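Local coordinates for thioredoxin-like fold domain-containing protein (PDB 1Z6M) that is of unknown function but has a thioredoxin-like fold with a CxxC pair at a helix start, consistent with a thiol-disulfide oxidoreductase, at residues G23-P28 / K61-I66; I35-P40 / V81-I86. One frame throughout, in Å; residues are numbered along the deposited sequence. Where two conformers were deposited one is given.

Contact 1: residues G23-P28 / K61-I66; sequences GESNAP and KVERII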
ATOM      1  N   GLY A  23      12.631  -2.358   4.006  1.00 15.17           N
ATOM      2  CA  GLY A  23      13.755  -3.125   3.506  1.00 15.95           C
ATOM      3  C   GLY A  23      14.968  -2.269   3.214  1.00 16.55           C
ATOM      4  O   GLY A  23      14.978  -1.058   3.469  1.00 17.15           O
ATOM      5  N   GLU A  24      15.992  -2.906   2.669  1.00 16.64           N
ATOM      6  CA  GLU A  24      17.255  -2.235   2.378  1.00 17.34           C
ATOM      7  C   GLU A  24      17.174  -1.337   1.141  1.00 16.42           C
ATOM      8  O   GLU A  24      16.652  -1.744   0.112  1.00 15.93           O
ATOM      9  CB  GLU A  24      18.353  -3.284   2.224  1.00 17.29           C
ATOM     10  CG  GLU A  24      18.548  -4.120   3.486  1.00 18.48           C
ATOM     11  CD  GLU A  24      19.514  -5.285   3.310  1.00 19.82           C
ATOM     12  OE1 GLU A  24      20.448  -5.178   2.491  1.00 22.41           O
ATOM     13  OE2 GLU A  24      19.334  -6.309   4.004  1.00 22.80           O
ATOM     14  N   SER A  25      17.700  -0.116   1.244  0.50 15.39           N
ATOM     15  CA  SER A  25      17.665   0.834   0.119  0.50 15.25           C
ATOM     16  C   SER A  25      18.381   0.317  -1.126  0.50 14.71           C
ATOM     17  O   SER A  25      18.067   0.716  -2.241  0.50 13.71           O
ATOM     18  CB  SER A  25      18.259   2.179   0.530  0.50 15.66           C
ATOM     19  OG  SER A  25      17.515   2.745   1.586  0.50 18.24           O
ATOM     20  N   ASN A  26      19.351  -0.566  -0.912  1.00 15.70           N
ATOM     21  CA  ASN A  26      20.041  -1.061  -2.099  0.50 15.89           C
ATOM     22  C   ASN A  26      19.541  -2.424  -2.584  1.00 15.73           C
ATOM     23  O   ASN A  26      20.107  -3.002  -3.509  1.00 15.52           O
ATOM     24  CB  ASN A  26      21.563  -1.097  -1.878  0.50 15.99           C
ATOM     25  CG  ASN A  26      22.154   0.278  -1.627  0.50 16.81           C
ATOM     26  OD1 ASN A  26      22.654   0.558  -0.538  0.50 18.74           O
ATOM     27  ND2 ASN A  26      22.100   1.143  -2.634  0.50 17.95           N
ATOM     28  N   ALA A  27      18.432  -2.901  -2.016  1.00 15.02           N
ATOM     29  CA  ALA A  27      17.854  -4.169  -2.486  1.00 14.97           C
ATOM     30  C   ALA A  27      17.575  -4.076  -3.980  1.00 15.21           C
ATOM     31  O   ALA A  27      17.041  -3.070  -4.450  1.00 16.17           O
ATOM     32  CB  ALA A  27      16.599  -4.517  -1.732  1.00 14.76           C
ATOM     33  N   PRO A  28      17.976  -5.101  -4.746  1.00 14.74           N
ATOM     34  CA  PRO A  28      17.840  -5.054  -6.206  1.00 15.31           C
ATOM     35  C   PRO A  28      16.398  -5.035  -6.722  1.00 15.51           C
ATOM     36  O   PRO A  28      16.110  -4.379  -7.728  1.00 16.72           O
ATOM     37  CB  PRO A  28      18.577  -6.321  -6.672  1.00 15.92           C
ATOM     38  CG  PRO A  28      18.606  -7.216  -5.471  1.00 15.75           C
ATOM     39  CD  PRO A  28      18.686  -6.316  -4.290  1.00 14.55           C
ATOM     40  N   LYS A  61      16.771  -9.013  -0.698  1.00 14.22           N
ATOM     41  CA  LYS A  61      16.395  -9.135  -2.104  1.00 13.98           C
ATOM     42  C   LYS A  61      15.419  -8.042  -2.540  1.00 13.53           C
ATOM     43  O   LYS A  61      15.541  -7.506  -3.642  1.00 13.38           O
ATOM     44  CB  LYS A  61      15.809 -10.528  -2.385  1.00 14.59           C
ATOM     45  CG  LYS A  61      15.349 -10.777  -3.812  1.00 16.57           C
ATOM     46  CD  LYS A  61      16.495 -11.031  -4.772  1.00 18.42           C
ATOM     47  CE  LYS A  61      15.941 -11.595  -6.072  1.00 19.75           C
ATOM     48  NZ  LYS A  61      16.956 -12.137  -7.004  1.00 23.19           N
ATOM     49  N   VAL A  62      14.467  -7.714  -1.669  1.00 13.22           N
ATOM     50  CA  VAL A  62      13.368  -6.816  -2.008  1.00 13.23           C
ATOM     51  C   VAL A  62      13.323  -5.596  -1.103  1.00 13.34           C
ATOM     52  O   VAL A  62      13.500  -5.706   0.113  1.00 13.66           O
ATOM     53  CB  VAL A  62      12.012  -7.568  -1.907  1.00 13.19           C
ATOM     54  CG1 VAL A  62      10.821  -6.602  -1.930  1.00 14.15           C
ATOM     55  CG2 VAL A  62      11.883  -8.608  -3.008  1.00 13.30           C
ATOM     56  N   GLU A  63      13.095  -4.437  -1.719  1.00 12.91           N
ATOM     57  CA  GLU A  63      12.650  -3.247  -1.004  1.00 13.19           C
ATOM     58  C   GLU A  63      11.219  -2.959  -1.436  1.00 12.34           C
ATOM     59  O   GLU A  63      10.932  -2.901  -2.631  1.00 12.87           O
ATOM     60  CB  GLU A  63      13.521  -2.038  -1.344  1.00 13.37           C
ATOM     61  CG  GLU A  63      13.144  -0.777  -0.547  1.00 15.23           C
ATOM     62  CD  GLU A  63      13.863   0.489  -0.996  1.00 14.76           C
ATOM     63  OE1 GLU A  63      14.329   0.561  -2.150  1.00 17.58           O
ATOM     64  OE2 GLU A  63      13.951   1.436  -0.179  1.00 17.05           O
ATOM     65  N   ARG A  64      10.325  -2.790  -0.468  1.00 11.60           N
ATOM     66  CA  ARG A  64       8.946  -2.423  -0.774  1.00 11.23           C
ATOM     67  C   ARG A  64       8.808  -0.926  -0.659  1.00 11.28           C
ATOM     68  O   ARG A  64       9.348  -0.314   0.273  1.00 11.81           O
ATOM     69  CB  ARG A  64       7.973  -3.079   0.193  1.00 11.51           C
ATOM     70  CG  ARG A  64       8.054  -4.600   0.216  1.00 11.49           C
ATOM     71  CD  ARG A  64       7.278  -5.162   1.394  1.00 12.26           C
ATOM     72  NE  ARG A  64       5.840  -5.011   1.185  1.00 12.83           N
ATOM     73  CZ  ARG A  64       4.909  -5.372   2.064  1.00 13.10           C
ATOM     74  NH1 ARG A  64       5.252  -5.877   3.243  1.00 14.10           N
ATOM     75  NH2 ARG A  64       3.625  -5.216   1.760  1.00 13.09           N
ATOM     76  N   ILE A  65       8.083  -0.345  -1.617  1.00 10.95           N
ATOM     77  CA  ILE A  65       7.730   1.071  -1.558  0.50 10.80           C
ATOM     78  C   ILE A  65       6.209   1.144  -1.579  1.00 10.87           C
ATOM     79  O   ILE A  65       5.562   0.948  -2.610  1.00 11.01           O
ATOM     80  CB  ILE A  65       8.363   1.921  -2.690  0.50 10.78           C
ATOM     81  CG1 ILE A  65       9.882   1.723  -2.752  0.50 10.12           C
ATOM     82  CG2 ILE A  65       8.028   3.392  -2.475  0.50 12.13           C
ATOM     83  CD1 ILE A  65      10.332   0.612  -3.718  0.50  8.67           C
ATOM     84  N   ILE A  66       5.653   1.393  -0.398  1.00 10.79           N
ATOM     85  CA  ILE A  66       4.217   1.323  -0.184  1.00 10.98           C
ATOM     86  C   ILE A  66       3.624   2.719  -0.331  1.00  9.62           C
ATOM     87  O   ILE A  66       3.979   3.637   0.434  1.00 11.23           O
ATOM     88  CB  ILE A  66       3.887   0.673   1.177  1.00 11.21           C
ATOM     89  CG1 ILE A  66       4.422  -0.770   1.215  1.00 12.09           C
ATOM     90  CG2 ILE A  66       2.375   0.685   1.432  1.00 11.90           C
ATOM     91  CD1 ILE A  66       4.448  -1.390   2.608  1.00 13.41           C
TER
HETATM   92  O   HOH W   1      14.640   1.383   2.368  1.00 29.96           O
HETATM   93  O   HOH W   2      15.662  -5.618   1.853  1.00 15.91           O

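Contact 2: residues I35-P40 / V81-I86; sequences INVRCP and VMHHYI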
ATOM      1  N   ILE A  35      -1.891   1.028  -2.602  1.00 10.01           N
ATOM      2  CA  ILE A  35      -2.917   0.406  -1.785  1.00 10.79           C
ATOM      3  C   ILE A  35      -3.751   1.468  -1.069  1.00 10.52           C
ATOM      4  O   ILE A  35      -3.336   2.624  -0.908  1.00 10.45           O
ATOM      5  CB  ILE A  35      -2.343  -0.583  -0.726  1.00 12.07           C
ATOM      6  CG1 ILE A  35      -1.438   0.140   0.257  1.00 12.38           C
ATOM      7  CG2 ILE A  35      -1.633  -1.798  -1.385  1.00 12.95           C
ATOM      8  CD1 ILE A  35      -1.127  -0.705   1.495  1.00 14.39           C
ATOM      9  N   ASN A  36      -4.938   1.064  -0.638  1.00  9.19           N
ATOM     10  CA  ASN A  36      -5.721   1.864   0.292  1.00  9.61           C
ATOM     11  C   ASN A  36      -6.089   0.925   1.435  1.00  9.53           C
ATOM     12  O   ASN A  36      -6.561  -0.191   1.205  1.00 10.32           O
ATOM     13  CB  ASN A  36      -6.961   2.448  -0.404  1.00 10.04           C
ATOM     14  CG  ASN A  36      -7.818   3.288   0.529  1.00 10.25           C
ATOM     15  OD1 ASN A  36      -8.385   2.772   1.484  1.00 10.34           O
ATOM     16  ND2 ASN A  36      -7.920   4.590   0.247  1.00  9.96           N
ATOM     17  N   VAL A  37      -5.838   1.349   2.665  1.00  9.67           N
ATOM     18  CA  VAL A  37      -5.947   0.434   3.805  0.50  9.63           C
ATOM     19  C   VAL A  37      -7.360   0.036   4.171  1.00  9.84           C
ATOM     20  O   VAL A  37      -7.543  -0.872   4.974  1.00 10.29           O
ATOM     21  CB  VAL A  37      -5.198   0.908   5.081  0.50 10.07           C
ATOM     22  CG1 VAL A  37      -3.712   0.997   4.833  0.50 11.11           C
ATOM     23  CG2 VAL A  37      -5.794   2.209   5.650  0.50  6.81           C
ATOM     24  N   ARG A  38      -8.367   0.688   3.584  1.00  9.99           N
ATOM     25  CA  ARG A  38      -9.752   0.223   3.790  1.00 10.11           C
ATOM     26  C   ARG A  38     -10.168  -0.837   2.777  1.00  9.72           C
ATOM     27  O   ARG A  38     -11.190  -1.493   2.929  1.00 10.41           O
ATOM     28  CB  ARG A  38     -10.754   1.380   3.770  1.00 10.80           C
ATOM     29  CG  ARG A  38     -12.075   1.050   4.499  1.00 13.89           C
ATOM     30  CD  ARG A  38     -13.205   0.703   3.557  1.00 15.24           C
ATOM     31  NE  ARG A  38     -14.380   0.203   4.276  1.00 14.18           N
ATOM     32  CZ  ARG A  38     -14.552  -1.067   4.634  1.00 15.05           C
ATOM     33  NH1 ARG A  38     -13.637  -1.979   4.348  1.00 14.71           N
ATOM     34  NH2 ARG A  38     -15.648  -1.432   5.282  1.00 15.97           N
ATOM     35  N   CYS A  39      -9.369  -1.003   1.734  1.00  9.56           N
ATOM     36  CA  CYS A  39      -9.765  -1.881   0.658  1.00  9.65           C
ATOM     37  C   CYS A  39      -9.617  -3.357   1.048  1.00 10.04           C
ATOM     38  O   CYS A  39      -8.544  -3.773   1.459  1.00  9.55           O
ATOM     39  CB  CYS A  39      -8.928  -1.547  -0.583  1.00 10.42           C
ATOM     40  SG  CYS A  39      -9.125  -2.728  -1.919  1.00 10.29           S
ATOM     41  N   PRO A  40     -10.675  -4.173   0.873  1.00  9.55           N
ATOM     42  CA  PRO A  40     -10.542  -5.593   1.222  1.00 10.28           C
ATOM     43  C   PRO A  40      -9.679  -6.387   0.231  1.00  9.64           C
ATOM     44  O   PRO A  40      -9.134  -7.452   0.573  1.00  9.93           O
ATOM     45  CB  PRO A  40     -11.991  -6.077   1.241  1.00 10.65           C
ATOM     46  CG  PRO A  40     -12.683  -5.199   0.239  1.00 11.26           C
ATOM     47  CD  PRO A  40     -12.041  -3.837   0.424  1.00 10.11           C
ATOM     48  N   VAL A  81      -8.446   8.486   5.801  1.00 11.64           N
ATOM     49  CA  VAL A  81      -8.237   9.002   7.143  1.00 11.88           C
ATOM     50  C   VAL A  81      -7.100   8.223   7.805  1.00 11.97           C
ATOM     51  O   VAL A  81      -6.165   8.817   8.341  1.00 12.03           O
ATOM     52  CB  VAL A  81      -9.510   8.894   8.011  1.00 12.35           C
ATOM     53  CG1 VAL A  81      -9.223   9.366   9.438  1.00 13.32           C
ATOM     54  CG2 VAL A  81     -10.662   9.697   7.399  1.00 13.18           C
HETATM   55  N   MSE A  82      -7.167   6.892   7.746  1.00 11.12           N
HETATM   56  CA  MSE A  82      -6.134   6.052   8.339  1.00 11.50           C
HETATM   57  C   MSE A  82      -4.743   6.300   7.771  1.00 11.61           C
HETATM   58  O   MSE A  82      -3.757   6.262   8.509  1.00 11.88           O
HETATM   59  CB  MSE A  82      -6.514   4.577   8.206  1.00 11.31           C
HETATM   60  CG  MSE A  82      -7.537   4.115   9.232  1.00 11.46           C
HETATM   61 SE   MSE A  82      -6.823   3.985  10.939  1.00  9.36          SE
HETATM   62  CE  MSE A  82      -8.335   3.625  11.896  1.00 13.63           C
ATOM     63  N   HIS A  83      -4.665   6.571   6.468  1.00 11.11           N
ATOM     64  CA  HIS A  83      -3.386   6.856   5.825  1.00 11.25           C
ATOM     65  C   HIS A  83      -2.663   8.026   6.467  1.00 11.69           C
ATOM     66  O   HIS A  83      -1.440   8.127   6.377  1.00 12.63           O
ATOM     67  CB  HIS A  83      -3.594   7.189   4.358  1.00 10.90           C
ATOM     68  CG  HIS A  83      -4.050   6.032   3.532  1.00 10.48           C
ATOM     69  ND1 HIS A  83      -4.481   6.185   2.236  1.00  9.92           N
ATOM     70  CD2 HIS A  83      -4.124   4.708   3.805  1.00  9.36           C
ATOM     71  CE1 HIS A  83      -4.794   5.000   1.740  1.00 10.20           C
ATOM     72  NE2 HIS A  83      -4.595   4.088   2.675  1.00 10.57           N
ATOM     73  N   HIS A  84      -3.415   8.916   7.106  1.00 12.22           N
ATOM     74  CA  HIS A  84      -2.831  10.130   7.661  1.00 13.24           C
ATOM     75  C   HIS A  84      -2.308   9.945   9.081  1.00 13.56           C
ATOM     76  O   HIS A  84      -1.810  10.903   9.675  1.00 14.40           O
ATOM     77  CB  HIS A  84      -3.835  11.283   7.567  1.00 13.32           C
ATOM     78  CG  HIS A  84      -4.406  11.446   6.196  1.00 13.38           C
ATOM     79  ND1 HIS A  84      -5.663  11.963   5.971  1.00 13.57           N
ATOM     80  CD2 HIS A  84      -3.910  11.118   4.977  1.00 13.28           C
ATOM     81  CE1 HIS A  84      -5.908  11.962   4.672  1.00 14.08           C
ATOM     82  NE2 HIS A  84      -4.864  11.446   4.048  1.00 13.85           N
ATOM     83  N   TYR A  85      -2.412   8.714   9.599  1.00 14.27           N
ATOM     84  CA  TYR A  85      -1.901   8.340  10.918  1.00 14.85           C
ATOM     85  C   TYR A  85      -0.627   7.500  10.813  1.00 15.43           C
ATOM     86  O   TYR A  85      -0.169   6.916  11.796  1.00 17.21           O
ATOM     87  CB  TYR A  85      -2.989   7.608  11.738  1.00 14.52           C
ATOM     88  CG  TYR A  85      -4.071   8.545  12.213  1.00 14.87           C
ATOM     89  CD1 TYR A  85      -5.117   8.932  11.376  1.00 14.81           C
ATOM     90  CD2 TYR A  85      -4.032   9.068  13.503  1.00 14.36           C
ATOM     91  CE1 TYR A  85      -6.100   9.818  11.808  1.00 15.53           C
ATOM     92  CE2 TYR A  85      -5.002   9.951  13.944  1.00 14.82           C
ATOM     93  CZ  TYR A  85      -6.033  10.325  13.091  1.00 14.64           C
ATOM     94  OH  TYR A  85      -7.000  11.207  13.521  1.00 16.52           O
ATOM     95  N   ILE A  86      -0.060   7.450   9.609  1.00 15.56           N
ATOM     96  CA  ILE A  86       1.131   6.674   9.338  1.00 15.69           C
ATOM     97  C   ILE A  86       2.369   7.505   9.616  1.00 16.79           C
ATOM     98  O   ILE A  86       2.528   8.611   9.087  1.00 17.18           O
ATOM     99  CB  ILE A  86       1.105   6.111   7.888  1.00 15.84           C
ATOM    100  CG1 ILE A  86       0.041   5.007   7.784  1.00 16.01           C
ATOM    101  CG2 ILE A  86       2.486   5.621   7.446  1.00 17.02           C
ATOM    102  CD1 ILE A  86       0.376   3.712   8.526  1.00 15.92           C
TER

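Contact 1: residues G23-P28 / K61-I66
E63 reaches from its strand into the turn formed by E24 to A27, and its side chain lies against the turn's backbone. CB approaches E24 O to 3.5 Å; with CG anti to the backbone N (chi1 -176°) and the chain extended beyond it, CG and CD follow past the same oxygen. That oxygen already accepts the turn's own bond from A27 N, 3.0 Å long. The carboxylate ends near S25, with OE1 in a salt bridge to K30. The same lysine ammonium also bonds the carbonyls of S25 and A27, so one positive charge ties the turn to the acid. OE2 takes a bond of 2.6 Å from water 1, which also donates to G23 O.

The turn belongs to the link between strands 20-22 and 29-35 of the thioredoxin-like sheet. Strand 62-68 lies between those two, antiparallel to the first and parallel to the second, and the link crosses its start, passing K61, V62 and E63. G23 comes alongside E63 at the start of the crossing, its CA 4.3 Å from V62 O. That carbonyl accepts from water 2, itself the acceptor for E24 N, and the solvent thus bridges backbone to backbone.

At the far end of the turn the methyl of A27 points at the strand: its CB sits 3.5 Å from E63 N and equally close to V62 C, over the peptide joining them. P28 follows with ring atom CD against the carbonyl of K61, 3.4 Å from K61 O, while its CG comes within 4.4 Å of CD in the K61 side chain.

Contact 2: residues I35-P40 / V81-I86
The loop leading into the CxxC helix of this thioredoxin-like domain is met here by H83 of the 81-86 segment. V37 N donates to H83 NE2 over 3.0 Å with an N-H...N angle of 162°, arriving 16° out of the ring plane. H83 ND1 is bonded to D70, so the imidazole is gripped at both nitrogens and its rotation is fixed; the nearby acid would probably polarise it. N36 CA sits at the ring edge, 3.4 Å from H83 NE2. The N36 and H83 side chains cross at about a right angle, their amide and ring planes 57° apart, with N36 ND2 3.5 Å from H83 CE1. N36 CG is anti to its backbone N; OD1 accepts from R38 N, forming an Asx turn, while ND2 bonds F69 O. V37 uses its two methyls differently: CG1 lies in the ring plane at the H83 edge, whereas CG2 wedges between H83 CD2 and M82 CB, 3.6 Å from the latter. The type I turn from N36 to C39 delivers C39 to the N-cap of helix 40-58, where its sulfur caps a backbone N, a placement typical of the first cysteine in a thioredoxin-type CxxC motif.

How the contacts relate
From the N terminus the chain runs through strand 20-22, then the 23-28 turn of contact 1, strand 29-35 and the 35-40 loop of contact 2. Helix 40-58 carries it back to strand 62-68, where contact 1 closes over 32 intervening residues; contact 2 closes later, at 81-86, across 40. Since 35-40 falls inside the first loop and 81-86 beyond it, the two closures cross rather than nest. Contact 1 ties an inter-strand link to the sheet, and contact 2 ties the CxxC entry to the helical part. Their centres are about 21 Å apart, yet they touch where I66 CG2 packs 3.8 Å from I35 CD1.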